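Side-chain contact in AA9 family lytic polysaccharide monooxygenase D (Myceliophthora thermophila, PDB 5UFV), which depolymerises cellulose as a copper-dependent monooxygenase, oxidising the glycosidic bonds of the polysaccharide at C1: residues V82-C87 / K141-L146. Sequence-based numbering, arbitrary orientation.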
loop_
_atom_site.group_PDB
_atom_site.type_symbol
_atom_site.label_atom_id
_atom_site.label_comp_id
_atom_site.label_asym_id
_atom_site.label_seq_id
_atom_site.Cartn_x
_atom_site.Cartn_y
_atom_site.Cartn_z
ATOM N N VAL A 82 0.647 -1.747 3.212
ATOM C CA VAL A 82 0.167 -0.460 3.614
ATOM C C VAL A 82 1.232 0.208 4.425
ATOM O O VAL A 82 1.703 -0.358 5.397
ATOM C CB VAL A 82 -1.072 -0.576 4.487
ATOM C CG1 VAL A 82 -1.640 0.814 4.747
ATOM C CG2 VAL A 82 -2.099 -1.515 3.846
ATOM N N TRP A 83 1.603 1.419 4.034
ATOM C CA TRP A 83 2.700 2.127 4.633
ATOM C C TRP A 83 2.265 3.483 5.085
ATOM O O TRP A 83 1.270 4.007 4.642
ATOM C CB TRP A 83 3.787 2.411 3.613
ATOM C CG TRP A 83 4.311 1.280 2.777
ATOM C CD1 TRP A 83 3.652 0.605 1.788
ATOM C CD2 TRP A 83 5.648 0.765 2.791
ATOM N NE1 TRP A 83 4.487 -0.336 1.219
ATOM C CE2 TRP A 83 5.716 -0.251 1.810
ATOM C CE3 TRP A 83 6.790 1.061 3.539
ATOM C CZ2 TRP A 83 6.873 -0.955 1.553
ATOM C CZ3 TRP A 83 7.948 0.350 3.281
ATOM C CH2 TRP A 83 7.984 -0.636 2.296
ATOM N N MET A 84 3.097 4.088 5.910
ATOM C CA MET A 84 2.904 5.436 6.370
ATOM C C MET A 84 4.226 6.168 6.338
ATOM O O MET A 84 5.283 5.571 6.215
ATOM C CB MET A 84 2.320 5.448 7.792
ATOM C CG MET A 84 0.857 5.089 7.830
ATOM S SD MET A 84 0.033 5.239 9.441
ATOM C CE MET A 84 -0.322 6.998 9.522
ATOM N N TYR A 85 4.150 7.481 6.469
ATOM C CA TYR A 85 5.303 8.333 6.294
ATOM C C TYR A 85 5.023 9.606 7.047
ATOM O O TYR A 85 4.008 10.261 6.809
ATOM C CB TYR A 85 5.518 8.615 4.800
ATOM C CG TYR A 85 6.648 9.550 4.493
ATOM C CD1 TYR A 85 6.539 10.918 4.731
ATOM C CD2 TYR A 85 7.811 9.080 3.942
ATOM C CE1 TYR A 85 7.579 11.786 4.457
ATOM C CE2 TYR A 85 8.853 9.935 3.645
ATOM C CZ TYR A 85 8.737 11.293 3.906
ATOM O OH TYR A 85 9.792 12.124 3.600
ATOM N N LYS A 86 5.938 9.944 7.943
ATOM C CA LYS A 86 5.819 11.128 8.761
ATOM C C LYS A 86 6.300 12.368 8.016
ATOM O O LYS A 86 7.498 12.547 7.828
ATOM C CB LYS A 86 6.638 10.941 10.035
ATOM C CG LYS A 86 6.654 12.147 10.963
ATOM C CD LYS A 86 5.461 12.172 11.878
ATOM C CE LYS A 86 5.273 13.534 12.534
ATOM N NZ LYS A 86 6.365 13.848 13.478
ATOM N N CYS A 87 5.374 13.231 7.623
ATOM C CA CYS A 87 5.740 14.488 7.000
ATOM C C CYS A 87 6.510 15.376 8.000
ATOM O O CYS A 87 6.067 15.571 9.121
ATOM C CB CYS A 87 4.495 15.232 6.459
ATOM S SG CYS A 87 3.692 14.446 5.037
ATOM N N LYS A 141 -5.221 -0.961 11.260
ATOM C CA LYS A 141 -5.146 -0.092 12.425
ATOM C C LYS A 141 -3.927 0.791 12.337
ATOM O O LYS A 141 -2.859 0.309 12.052
ATOM C CB LYS A 141 -5.060 -0.902 13.708
ATOM C CG LYS A 141 -6.410 -1.403 14.140
ATOM C CD LYS A 141 -6.345 -2.247 15.402
ATOM C CE LYS A 141 -7.741 -2.800 15.673
ATOM N NZ LYS A 141 -7.770 -3.756 16.806
ATOM N N ILE A 142 -4.100 2.084 12.590
ATOM C CA ILE A 142 -2.979 2.982 12.838
ATOM C C ILE A 142 -2.272 2.554 14.121
ATOM O O ILE A 142 -2.878 2.553 15.176
ATOM C CB ILE A 142 -3.455 4.433 13.010
ATOM C CG1 ILE A 142 -4.017 4.952 11.683
ATOM C CG2 ILE A 142 -2.310 5.320 13.483
ATOM C CD1 ILE A 142 -4.651 6.333 11.759
ATOM N N PRO A 143 -0.984 2.207 14.035
ATOM C CA PRO A 143 -0.264 1.623 15.174
ATOM C C PRO A 143 -0.420 2.418 16.459
ATOM O O PRO A 143 -0.395 3.651 16.407
ATOM C CB PRO A 143 1.203 1.658 14.744
ATOM C CG PRO A 143 1.196 1.847 13.271
ATOM C CD PRO A 143 -0.117 2.431 12.868
ATOM N N ASP A 144 -0.553 1.709 17.587
ATOM C CA ASP A 144 -0.665 2.341 18.915
ATOM C C ASP A 144 0.574 3.155 19.315
ATOM O O ASP A 144 1.719 2.721 19.117
ATOM C CB ASP A 144 -0.916 1.291 20.012
ATOM C CG ASP A 144 -2.236 0.554 19.836
ATOM O OD1 ASP A 144 -3.264 1.186 19.469
ATOM O OD2 ASP A 144 -2.236 -0.672 20.072
ATOM N N GLY A 145 0.318 4.322 19.901
ATOM C CA GLY A 145 1.356 5.211 20.379
ATOM C C GLY A 145 1.994 6.119 19.340
ATOM O O GLY A 145 2.847 6.934 19.688
ATOM N N LEU A 146 1.597 6.006 18.072
ATOM C CA LEU A 146 2.260 6.756 16.999
ATOM C C LEU A 146 2.291 8.248 17.291
ATOM O O LEU A 146 1.270 8.836 17.598
ATOM C CB LEU A 146 1.524 6.539 15.686
ATOM C CG LEU A 146 2.143 7.003 14.374
ATOM C CD1 LEU A 146 3.505 6.361 14.145
ATOM C CD2 LEU A 146 1.209 6.669 13.230
#
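Met-84, on a strand of the AA9 beta-sandwich, an immunoglobulin-like fold, reaches Leu-146 and Pro-143 in the loop that carries the chain from strand 136-141 of one sheet to strand 149-159 of the other. Its side chain leaves strand 80-86 toward the loop with CG anti to the carbonyl carbon (chi1 -75°) and runs on extended to the sulfur. A bend at chi3, 81°, then turns the methyl away from Pro-143 and toward one branch of Leu-146, so sulfur and methyl serve different partners. SD of Met-84 lies 4.4 Å from CD of Pro-143, a loose apolar approach. The tighter meeting is methyl to methyl: CE of Met-84 lies 4.0 Å from CD2 of Leu-146, the two side chains being set at a slant to each other, while CD1 of the leucine stays well back. Pro-143 and Leu-146 are the first and last residues of a type II beta turn, which brings both to the same methionine; Gly-145 takes the positive phi, 82°, at its third position. Phe-102 and Ile-104 of the adjoining strand 101-107 also touch Met-84, and Tyr-151 packs on Leu-146. The contact is buried, small and wholly apolar, away from the copper site. Within the loop, CG2 of Ile-142 backs the touching leucine methyl, CD2 of Leu-146, at 3.8 Å.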